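Local coordinates for protein yersinopine synthase (Yersinia pestis, PDB 6C4M) that catalyses the NADPH-dependent reductive condensation of pyruvate with a histidine-derived intermediate, the last step in making the metallophore yersinopine, at residues A[242-245]-A[249-252]; A[297-302]-A[431-436]; A[409-414]-A[455-460]. All coordinates share one frame; numbering follows the deposited sequence.

Contact 1 (A[242-245]-A[249-252])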
ATOM      1  N   LEU A 242      15.168   2.436  29.153  1.00 33.99           N
ATOM      2  CA  LEU A 242      15.638   1.058  29.164  1.00 32.21           C
ATOM      3  C   LEU A 242      17.160   1.044  29.097  1.00 31.22           C
ATOM      4  O   LEU A 242      17.742   1.425  28.062  1.00 30.28           O
ATOM      5  CB  LEU A 242      15.053   0.286  27.999  1.00 29.22           C
ATOM      6  CG  LEU A 242      13.671  -0.375  28.104  1.00 38.32           C
ATOM      7  CD1 LEU A 242      12.569   0.657  28.248  1.00 47.52           C
ATOM      8  CD2 LEU A 242      13.419  -1.231  26.871  1.00 44.55           C
ATOM      9  N   PRO A 243      17.836   0.615  30.150  1.00 36.15           N
ATOM     10  CA  PRO A 243      19.299   0.682  30.188  1.00 33.64           C
ATOM     11  C   PRO A 243      19.930  -0.477  29.446  1.00 41.13           C
ATOM     12  O   PRO A 243      19.399  -1.585  29.435  1.00 38.04           O
ATOM     13  CB  PRO A 243      19.599   0.606  31.685  1.00 33.01           C
ATOM     14  CG  PRO A 243      18.460  -0.207  32.228  1.00 42.06           C
ATOM     15  CD  PRO A 243      17.260   0.187  31.431  1.00 41.84           C
ATOM     16  N   CYS A 244      21.084  -0.214  28.828  1.00 31.61           N
ATOM     17  CA  CYS A 244      21.743  -1.193  27.976  1.00 37.15           C
ATOM     18  C   CYS A 244      23.136  -1.490  28.510  1.00 34.70           C
ATOM     19  O   CYS A 244      23.642  -0.785  29.377  1.00 35.93           O
ATOM     20  CB  CYS A 244      21.794  -0.694  26.523  1.00 35.03           C
ATOM     21  SG  CYS A 244      20.111  -0.341  25.887  1.00 34.82           S
ATOM     22  N   SER A 245      23.772  -2.535  27.961  1.00 41.35           N
ATOM     23  CA  SER A 245      25.037  -3.015  28.524  1.00 38.69           C
ATOM     24  C   SER A 245      26.186  -2.076  28.199  1.00 41.69           C
ATOM     25  O   SER A 245      27.199  -2.070  28.901  1.00 39.71           O
ATOM     26  CB  SER A 245      25.391  -4.408  27.996  1.00 41.73           C
ATOM     27  OG  SER A 245      24.349  -5.324  28.223  1.00 60.84           O
ATOM     28  N   ALA A 249      25.065  -0.758  22.514  1.00 31.95           N
ATOM     29  CA  ALA A 249      23.870  -1.544  22.757  1.00 30.55           C
ATOM     30  C   ALA A 249      22.637  -0.678  22.959  1.00 33.27           C
ATOM     31  O   ALA A 249      21.523  -1.203  22.909  1.00 32.02           O
ATOM     32  CB  ALA A 249      24.056  -2.451  23.965  1.00 36.31           C
ATOM     33  N   ALA A 250      22.805   0.622  23.204  1.00 26.94           N
ATOM     34  CA  ALA A 250      21.681   1.555  23.133  1.00 29.64           C
ATOM     35  C   ALA A 250      21.562   2.188  21.743  1.00 28.72           C
ATOM     36  O   ALA A 250      20.443   2.363  21.241  1.00 24.00           O
ATOM     37  CB  ALA A 250      21.829   2.669  24.169  1.00 27.27           C
ATOM     38  N   GLU A 251      22.709   2.521  21.122  1.00 24.58           N
ATOM     39  CA  GLU A 251      22.712   3.268  19.870  1.00 25.15           C
ATOM     40  C   GLU A 251      22.128   2.434  18.732  1.00 26.33           C
ATOM     41  O   GLU A 251      21.642   2.978  17.736  1.00 26.10           O
ATOM     42  CB  GLU A 251      24.152   3.704  19.534  1.00 25.89           C
ATOM     43  CG  GLU A 251      24.728   4.768  20.479  1.00 27.32           C
ATOM     44  CD  GLU A 251      26.264   4.854  20.498  1.00 27.65           C
ATOM     45  OE1 GLU A 251      26.966   4.003  19.907  1.00 25.20           O
ATOM     46  OE2 GLU A 251      26.797   5.795  21.157  1.00 30.54           O
ATOM     47  N   ARG A 252      22.235   1.120  18.843  1.00 26.88           N
ATOM     48  CA  ARG A 252      21.663   0.224  17.865  1.00 31.35           C
ATOM     49  C   ARG A 252      20.165   0.438  17.698  1.00 28.07           C
ATOM     50  O   ARG A 252      19.618   0.024  16.683  1.00 27.59           O
ATOM     51  CB  ARG A 252      21.961  -1.220  18.257  1.00 29.74           C
ATOM     52  CG  ARG A 252      21.265  -1.670  19.534  1.00 27.83           C
ATOM     53  CD  ARG A 252      21.610  -3.117  19.863  1.00 29.14           C
ATOM     54  NE  ARG A 252      21.082  -3.472  21.186  1.00 35.58           N
ATOM     55  CZ  ARG A 252      20.512  -4.635  21.505  1.00 36.71           C
ATOM     56  NH1 ARG A 252      20.403  -5.609  20.612  1.00 35.40           N
ATOM     57  NH2 ARG A 252      20.053  -4.822  22.739  1.00 39.32           N
TER
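C244 packs against A249 and A250 in a short-range apolar contact at a strand-to-helix turn, where the chain leaves strand 240-243 and turns into the short helix 247-251, which packs against C244 just past the strand. The two segments are only four residues apart in the chain, and the CA atoms of C244 and A250 stand 5.6 Å from each other. C244 contributes the largest share of the contact. Its CB meets the methyl group of A249, CB to CB at 3.8 Å. With SG anti to the carbonyl carbon (chi1 -58°), the thiol lies over the A249-A250 peptide, 3.4 Å from A249 O and close to A250 CA, and SG also reaches A250 CB at 3.9 Å. S245 adds a smaller touch through its backbone, S245 N lying 4.0 Å from A249 CB.

A249 O has a clear hydrogen-bond partner in its own segment, R252. This arginine curls its side chain back and donates NE to A249 O at 2.9 Å with a nearly straight N-H...O angle of 164°; the oxygen lies in the guanidinium plane, but NE is tilted out of the carbonyl plane. The buried carboxylate of E251 ties the helix to the backbone amides of G143 and G145. On the strand side, C244 pairs through its backbone with L215, and its side chain also touches Y214 and A216 of the neighbouring parallel strand 203-217.

Contact 2 (A[297-302]-A[431-436])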
ATOM      1  N   ILE A 297      12.536  -1.729  -0.407  1.00 27.10           N
ATOM      2  CA  ILE A 297      12.353  -2.563   0.778  1.00 29.49           C
ATOM      3  C   ILE A 297      13.468  -3.593   0.885  1.00 28.36           C
ATOM      4  O   ILE A 297      13.934  -3.920   1.988  1.00 27.71           O
ATOM      5  CB  ILE A 297      10.956  -3.223   0.730  1.00 27.07           C
ATOM      6  CG1 ILE A 297       9.876  -2.153   0.955  1.00 27.96           C
ATOM      7  CG2 ILE A 297      10.837  -4.382   1.698  1.00 26.65           C
ATOM      8  CD1 ILE A 297       9.942  -1.493   2.334  1.00 28.92           C
ATOM      9  N   ALA A 298      13.911  -4.125  -0.255  1.00 25.33           N
ATOM     10  CA  ALA A 298      15.049  -5.040  -0.253  1.00 24.85           C
ATOM     11  C   ALA A 298      16.293  -4.355   0.291  1.00 30.27           C
ATOM     12  O   ALA A 298      17.091  -4.981   1.012  1.00 27.40           O
ATOM     13  CB  ALA A 298      15.277  -5.587  -1.680  1.00 25.66           C
ATOM     14  N   ASP A 299      16.464  -3.053   0.007  1.00 26.03           N
ATOM     15  CA  ASP A 299      17.609  -2.338   0.595  1.00 24.64           C
ATOM     16  C   ASP A 299      17.431  -2.133   2.102  1.00 28.09           C
ATOM     17  O   ASP A 299      18.413  -2.131   2.849  1.00 27.04           O
ATOM     18  CB  ASP A 299      17.829  -0.967  -0.058  1.00 26.80           C
ATOM     19  CG  ASP A 299      18.417  -1.044  -1.467  1.00 29.02           C
ATOM     20  OD1 ASP A 299      18.979  -2.093  -1.851  1.00 29.31           O
ATOM     21  OD2 ASP A 299      18.373  -0.010  -2.165  1.00 28.03           O
ATOM     22  N   LEU A 300      16.194  -1.919   2.558  1.00 25.90           N
ATOM     23  CA  LEU A 300      15.951  -1.769   3.979  1.00 31.47           C
ATOM     24  C   LEU A 300      16.321  -3.048   4.715  1.00 34.69           C
ATOM     25  O   LEU A 300      17.029  -3.025   5.731  1.00 24.13           O
ATOM     26  CB  LEU A 300      14.489  -1.390   4.210  1.00 28.56           C
ATOM     27  CG  LEU A 300      13.978  -1.269   5.653  1.00 35.11           C
ATOM     28  CD1 LEU A 300      14.785  -0.300   6.401  1.00 40.47           C
ATOM     29  CD2 LEU A 300      12.524  -0.834   5.657  1.00 39.64           C
ATOM     30  N   ALA A 301      15.862  -4.183   4.203  1.00 30.63           N
ATOM     31  CA  ALA A 301      16.199  -5.454   4.824  1.00 33.99           C
ATOM     32  C   ALA A 301      17.694  -5.745   4.728  1.00 28.39           C
ATOM     33  O   ALA A 301      18.287  -6.252   5.680  1.00 26.57           O
ATOM     34  CB  ALA A 301      15.387  -6.563   4.165  1.00 34.18           C
ATOM     35  N   GLY A 302      18.308  -5.485   3.568  1.00 27.80           N
ATOM     36  CA  GLY A 302      19.731  -5.767   3.405  1.00 28.27           C
ATOM     37  C   GLY A 302      20.619  -4.904   4.287  1.00 29.43           C
ATOM     38  O   GLY A 302      21.648  -5.365   4.804  1.00 30.64           O
ATOM     39  N   LEU A 431      25.649   4.038  -0.769  1.00 27.90           N
ATOM     40  CA  LEU A 431      26.536   5.194  -0.815  1.00 30.32           C
ATOM     41  C   LEU A 431      27.150   5.401  -2.196  1.00 28.57           C
ATOM     42  O   LEU A 431      27.362   6.546  -2.603  1.00 26.16           O
ATOM     43  CB  LEU A 431      27.624   5.053   0.251  1.00 29.69           C
ATOM     44  CG  LEU A 431      27.136   5.322   1.681  1.00 38.82           C
ATOM     45  CD1 LEU A 431      28.242   5.068   2.700  1.00 34.23           C
ATOM     46  CD2 LEU A 431      26.590   6.749   1.865  1.00 36.71           C
ATOM     47  N   GLN A 432      27.435   4.317  -2.925  1.00 27.37           N
ATOM     48  CA  GLN A 432      27.877   4.449  -4.307  1.00 28.51           C
ATOM     49  C   GLN A 432      26.849   5.198  -5.128  1.00 29.58           C
ATOM     50  O   GLN A 432      27.196   6.059  -5.942  1.00 26.29           O
ATOM     51  CB  GLN A 432      28.128   3.072  -4.901  1.00 31.14           C
ATOM     52  CG  GLN A 432      29.347   2.385  -4.373  1.00 38.55           C
ATOM     53  CD  GLN A 432      29.517   1.023  -4.997  1.00 47.79           C
ATOM     54  OE1 GLN A 432      28.573   0.481  -5.577  1.00 50.09           O
ATOM     55  NE2 GLN A 432      30.723   0.470  -4.911  1.00 53.37           N
ATOM     56  N   ARG A 433      25.576   4.872  -4.937  1.00 27.00           N
ATOM     57  CA  ARG A 433      24.520   5.504  -5.715  1.00 27.08           C
ATOM     58  C   ARG A 433      24.426   6.982  -5.372  1.00 25.23           C
ATOM     59  O   ARG A 433      24.353   7.835  -6.263  1.00 26.67           O
ATOM     60  CB  ARG A 433      23.194   4.782  -5.442  1.00 31.70           C
ATOM     61  CG  ARG A 433      22.014   5.242  -6.264  1.00 31.32           C
ATOM     62  CD  ARG A 433      20.681   4.707  -5.707  1.00 28.98           C
ATOM     63  NE  ARG A 433      20.544   3.244  -5.753  1.00 29.54           N
ATOM     64  CZ  ARG A 433      19.887   2.532  -4.840  1.00 29.10           C
ATOM     65  NH1 ARG A 433      19.308   3.153  -3.831  1.00 24.64           N
ATOM     66  NH2 ARG A 433      19.788   1.202  -4.936  1.00 34.25           N
ATOM     67  N   PHE A 434      24.439   7.305  -4.068  1.00 23.57           N
ATOM     68  CA  PHE A 434      24.439   8.700  -3.636  1.00 27.35           C
ATOM     69  C   PHE A 434      25.632   9.467  -4.209  1.00 25.75           C
ATOM     70  O   PHE A 434      25.477  10.579  -4.749  1.00 22.70           O
ATOM     71  CB  PHE A 434      24.487   8.801  -2.099  1.00 23.05           C
ATOM     72  CG  PHE A 434      24.729  10.192  -1.639  1.00 24.96           C
ATOM     73  CD1 PHE A 434      23.690  11.104  -1.655  1.00 25.26           C
ATOM     74  CD2 PHE A 434      26.007  10.623  -1.266  1.00 27.45           C
ATOM     75  CE1 PHE A 434      23.885  12.401  -1.261  1.00 29.42           C
ATOM     76  CE2 PHE A 434      26.216  11.928  -0.872  1.00 23.92           C
ATOM     77  CZ  PHE A 434      25.152  12.825  -0.881  1.00 23.44           C
ATOM     78  N   GLN A 435      26.837   8.920  -4.040  1.00 25.61           N
ATOM     79  CA  GLN A 435      28.042   9.637  -4.457  1.00 33.33           C
ATOM     80  C   GLN A 435      28.028   9.927  -5.959  1.00 32.62           C
ATOM     81  O   GLN A 435      28.420  11.015  -6.389  1.00 32.55           O
ATOM     82  CB  GLN A 435      29.287   8.829  -4.074  1.00 34.68           C
ATOM     83  CG  GLN A 435      30.604   9.609  -3.943  1.00 54.54           C
ATOM     84  CD  GLN A 435      30.511  10.880  -3.099  1.00 47.59           C
ATOM     85  OE1 GLN A 435      29.935  10.897  -2.009  1.00 48.88           O
ATOM     86  NE2 GLN A 435      31.072  11.962  -3.625  1.00 50.38           N
ATOM     87  N   GLN A 436      27.573   8.974  -6.773  1.00 30.12           N
ATOM     88  CA  GLN A 436      27.509   9.219  -8.219  1.00 35.67           C
ATOM     89  C   GLN A 436      26.510  10.319  -8.559  1.00 33.01           C
ATOM     90  O   GLN A 436      26.797  11.190  -9.383  1.00 32.71           O
ATOM     91  CB  GLN A 436      27.160   7.939  -8.949  1.00 32.60           C
ATOM     92  CG  GLN A 436      27.065   8.109 -10.468  1.00 47.87           C
ATOM     93  CD  GLN A 436      26.981   6.785 -11.149  1.00 41.28           C
ATOM     94  OE1 GLN A 436      25.942   6.131 -11.115  1.00 53.73           O
ATOM     95  NE2 GLN A 436      28.098   6.334 -11.714  1.00 45.44           N
TER
HETATM   96  O   HOH W   1      17.107   2.308  -2.020  1.00 30.25           O
HETATM   97  O   HOH W   2      17.963  -1.367  -4.552  1.00 35.49           O
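D299 of helix 294-313 and R433 of helix 425-445 form a water-flanked salt bridge between two helices of the helical part of the enzyme. The helices stand well apart here, with the nearest CA atoms, those of D299 and L431, 11.8 Å from each other, and the two charged side chains reach across from opposite directions.

The direct ionic link is weak as a hydrogen bond. R433 NH2 donates to D299 OD2 at 3.3 Å, with OD2 at the edge of the guanidinium and the two flat groups nearly coplanar, 26° apart. The R433 chain runs out extended (chi1 -175°) until it bends at chi3, which turns the guanidinium edge to the carboxylate.

Further partners hold both groups. D299 OD1 forms a salt bridge with R429, one turn before R433 on the same helix, and R433 NH1 bonds to L265 O. D299 thus has two arginine partners, one at each oxygen, which would be expected to favour its ionised form.

Two waters also bridge the pair. One molecule weakly joins D299 OD2 to R433 NH2; the other donates to D299 OD2 at 2.6 Å and accepts from R433 NH1 at 3.0 Å.

Contact 3 (A[409-414]-A[455-460])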
ATOM      1  N   LYS A 409      26.453   9.585   8.655  1.00 27.19           N
ATOM      2  CA  LYS A 409      26.401   8.532   9.667  1.00 29.78           C
ATOM      3  C   LYS A 409      26.729   7.172   9.075  1.00 30.75           C
ATOM      4  O   LYS A 409      27.443   6.369   9.691  1.00 26.91           O
ATOM      5  CB  LYS A 409      25.033   8.504  10.322  1.00 32.59           C
ATOM      6  CG  LYS A 409      24.754   9.687  11.265  1.00 29.26           C
ATOM      7  CD  LYS A 409      23.267   9.665  11.639  1.00 33.19           C
ATOM      8  CE  LYS A 409      22.813  10.934  12.315  1.00 44.83           C
ATOM      9  NZ  LYS A 409      21.366  10.867  12.675  1.00 48.73           N
ATOM     10  N   LEU A 410      26.226   6.900   7.864  1.00 28.32           N
ATOM     11  CA  LEU A 410      26.445   5.598   7.269  1.00 26.81           C
ATOM     12  C   LEU A 410      27.853   5.485   6.716  1.00 24.97           C
ATOM     13  O   LEU A 410      28.472   4.418   6.825  1.00 27.95           O
ATOM     14  CB  LEU A 410      25.380   5.343   6.181  1.00 27.93           C
ATOM     15  CG  LEU A 410      25.496   4.043   5.403  1.00 30.09           C
ATOM     16  CD1 LEU A 410      25.402   2.892   6.377  1.00 31.90           C
ATOM     17  CD2 LEU A 410      24.372   3.981   4.375  1.00 28.63           C
ATOM     18  N   ARG A 411      28.397   6.561   6.139  1.00 24.63           N
ATOM     19  CA  ARG A 411      29.774   6.488   5.658  1.00 28.62           C
ATOM     20  C   ARG A 411      30.742   6.198   6.794  1.00 27.62           C
ATOM     21  O   ARG A 411      31.667   5.387   6.643  1.00 27.68           O
ATOM     22  CB  ARG A 411      30.180   7.781   4.959  1.00 33.08           C
ATOM     23  CG  ARG A 411      31.662   7.784   4.500  1.00 35.39           C
ATOM     24  CD  ARG A 411      31.981   8.971   3.607  1.00 45.86           C
ATOM     25  NE  ARG A 411      31.020   9.044   2.501  1.00 51.11           N
ATOM     26  CZ  ARG A 411      31.122   9.858   1.468  1.00 55.31           C
ATOM     27  NH1 ARG A 411      32.179  10.660   1.379  1.00 64.59           N
ATOM     28  NH2 ARG A 411      30.179   9.847   0.513  1.00 53.09           N
ATOM     29  N   THR A 412      30.564   6.861   7.940  1.00 27.02           N
ATOM     30  CA  THR A 412      31.440   6.583   9.075  1.00 26.70           C
ATOM     31  C   THR A 412      31.418   5.095   9.407  1.00 30.50           C
ATOM     32  O   THR A 412      32.474   4.471   9.568  1.00 28.12           O
ATOM     33  CB  THR A 412      31.036   7.430  10.293  1.00 27.38           C
ATOM     34  OG1 THR A 412      31.278   8.828  10.022  1.00 28.54           O
ATOM     35  CG2 THR A 412      31.862   7.025  11.531  1.00 30.20           C
ATOM     36  N   LEU A 413      30.219   4.496   9.467  1.00 26.67           N
ATOM     37  CA  LEU A 413      30.115   3.075   9.799  1.00 27.48           C
ATOM     38  C   LEU A 413      30.660   2.176   8.700  1.00 26.00           C
ATOM     39  O   LEU A 413      31.262   1.133   8.996  1.00 28.42           O
ATOM     40  CB  LEU A 413      28.668   2.731  10.110  1.00 25.15           C
ATOM     41  CG  LEU A 413      28.110   3.431  11.339  1.00 28.00           C
ATOM     42  CD1 LEU A 413      26.592   3.340  11.460  1.00 32.95           C
ATOM     43  CD2 LEU A 413      28.732   2.811  12.536  1.00 29.13           C
ATOM     44  N   LEU A 414      30.477   2.554   7.437  1.00 29.32           N
ATOM     45  CA  LEU A 414      31.041   1.771   6.344  1.00 30.96           C
ATOM     46  C   LEU A 414      32.557   1.776   6.399  1.00 31.43           C
ATOM     47  O   LEU A 414      33.194   0.748   6.144  1.00 28.99           O
ATOM     48  CB  LEU A 414      30.578   2.319   4.990  1.00 32.53           C
ATOM     49  CG  LEU A 414      30.941   1.466   3.767  1.00 37.40           C
ATOM     50  CD1 LEU A 414      30.224   0.125   3.806  1.00 35.87           C
ATOM     51  CD2 LEU A 414      30.551   2.172   2.488  1.00 40.18           C
ATOM     52  N   LEU A 455      31.533  18.763  -0.566  1.00 37.26           N
ATOM     53  CA  LEU A 455      32.803  18.416  -1.187  1.00 36.63           C
ATOM     54  C   LEU A 455      33.719  17.606  -0.286  1.00 40.11           C
ATOM     55  O   LEU A 455      34.833  17.265  -0.709  1.00 40.60           O
ATOM     56  CB  LEU A 455      33.535  19.702  -1.639  1.00 35.25           C
ATOM     57  CG  LEU A 455      32.699  20.658  -2.502  1.00 31.76           C
ATOM     58  CD1 LEU A 455      33.401  21.962  -2.806  1.00 41.60           C
ATOM     59  CD2 LEU A 455      32.334  19.927  -3.784  1.00 39.46           C
ATOM     60  N   GLY A 456      33.327  17.347   0.953  1.00 29.76           N
ATOM     61  CA  GLY A 456      34.168  16.584   1.854  1.00 30.54           C
ATOM     62  C   GLY A 456      33.462  16.446   3.176  1.00 31.97           C
ATOM     63  O   GLY A 456      32.428  17.077   3.423  1.00 34.76           O
ATOM     64  N   ASP A 457      34.062  15.629   4.039  1.00 34.66           N
ATOM     65  CA  ASP A 457      33.549  15.381   5.372  1.00 34.25           C
ATOM     66  C   ASP A 457      34.696  14.828   6.199  1.00 35.19           C
ATOM     67  O   ASP A 457      35.756  14.496   5.669  1.00 37.88           O
ATOM     68  CB  ASP A 457      32.381  14.391   5.324  1.00 29.32           C
ATOM     69  CG  ASP A 457      32.784  13.053   4.733  1.00 32.52           C
ATOM     70  OD1 ASP A 457      33.720  12.401   5.241  1.00 32.60           O
ATOM     71  OD2 ASP A 457      32.152  12.646   3.746  1.00 32.83           O
ATOM     72  N   ASP A 458      34.453  14.671   7.493  1.00 38.12           N
ATOM     73  CA  ASP A 458      35.447  14.085   8.391  1.00 44.88           C
ATOM     74  C   ASP A 458      34.983  12.735   8.931  1.00 38.12           C
ATOM     75  O   ASP A 458      35.233  12.395  10.090  1.00 32.45           O
ATOM     76  CB  ASP A 458      35.824  15.024   9.550  1.00 48.80           C
ATOM     77  CG  ASP A 458      34.649  15.790  10.132  1.00 49.07           C
ATOM     78  OD1 ASP A 458      33.597  15.179  10.415  1.00 47.39           O
ATOM     79  OD2 ASP A 458      34.824  17.020  10.356  1.00 55.50           O
ATOM     80  N   CYS A 459      34.323  11.944   8.068  1.00 28.56           N
ATOM     81  CA  CYS A 459      33.926  10.590   8.440  1.00 25.79           C
ATOM     82  C   CYS A 459      35.135   9.681   8.597  1.00 27.17           C
ATOM     83  O   CYS A 459      35.126   8.777   9.440  1.00 28.72           O
ATOM     84  CB  CYS A 459      32.968   9.991   7.391  1.00 30.71           C
ATOM     85  SG  CYS A 459      31.463  10.949   7.203  1.00 30.08           S
ATOM     86  N   ASP A 460      36.189   9.912   7.817  1.00 25.67           N
ATOM     87  CA  ASP A 460      37.386   9.075   7.922  1.00 31.96           C
ATOM     88  C   ASP A 460      38.018   9.185   9.309  1.00 29.81           C
ATOM     89  O   ASP A 460      38.313   8.174   9.955  1.00 28.98           O
ATOM     90  CB  ASP A 460      38.402   9.441   6.813  1.00 38.32           C
ATOM     91  CG  ASP A 460      38.633  10.957   6.666  1.00 43.85           C
ATOM     92  OD1 ASP A 460      38.229  11.750   7.547  1.00 46.33           O
ATOM     93  OD2 ASP A 460      39.254  11.371   5.650  1.00 62.57           O
TER
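An Asx turn leading into the C-terminal helix 459-471 docks on the side of helix 401-419, where R411 and T412 receive D457 and C459. The turn is closed by D457, whose OD1 accepts the backbone N of C459 at 2.9 Å with an N-H...O angle of 163°. That amide meets OD1 on its anti side, out of the carboxylate plane. D457 CG sits between the backbone N and the carbonyl carbon (chi1 60°), a position that folds the carboxylate over the start of the helix.

One carboxylate therefore serves two purposes. While OD1 holds the turn, OD2 forms a salt bridge with the arginine, 3.1 Å from R411 NH1. The planes of the carboxylate and guanidinium are steeply inclined, 72° apart, so the pair is not a flat, two-pronged one: a single oxygen meets a single nitrogen. R411 is extended through its first two side-chain torsions and bends at chi3, bringing CD and NH1 across D457 OD2. Its other terminal nitrogen, NH2, is hydrogen-bonded to Q435 of helix 425-445; the guanidinium thus has a partner at each terminal nitrogen and links that helix to the turn.

Next to the ion pair, C459, which is buried, points toward helix 401-419 and makes van der Waals contacts with R411 and T412 together. The aliphatic part of R411 lies beside the cysteine, CG to C459 CB at 3.9 Å. The backbones are closest at this point, with 4.8 Å between the CA atoms of T412 and C459. T412 meets C459 with its hydroxyl oxygen, already hydrogen-bonded to the backbone oxygen of H408 one turn earlier in the helix: T412 OG1 lies 3.3 Å from C459 CB.

In the fold
Contacts 2 and 3 are direct neighbours, their centres 15 Å apart, and their segments alternate along the chain. Helix 425-445 joins them: the Q435-R411 hydrogen bond, 2.7 Å from OE1 to NH2, ties them, and L431 CD1 packs 3.6 Å from R411 CA. Contact 1 closes earlier in the sequence and touches neither; its centre is 26 Å from that of contact 2 and 23 Å from that of contact 3. The D299 side chain of contact 2 is about 11 Å from that of H260, the inferred proton donor/acceptor, and the D457 side chain of contact 3 is about 11 Å from the bound NADP.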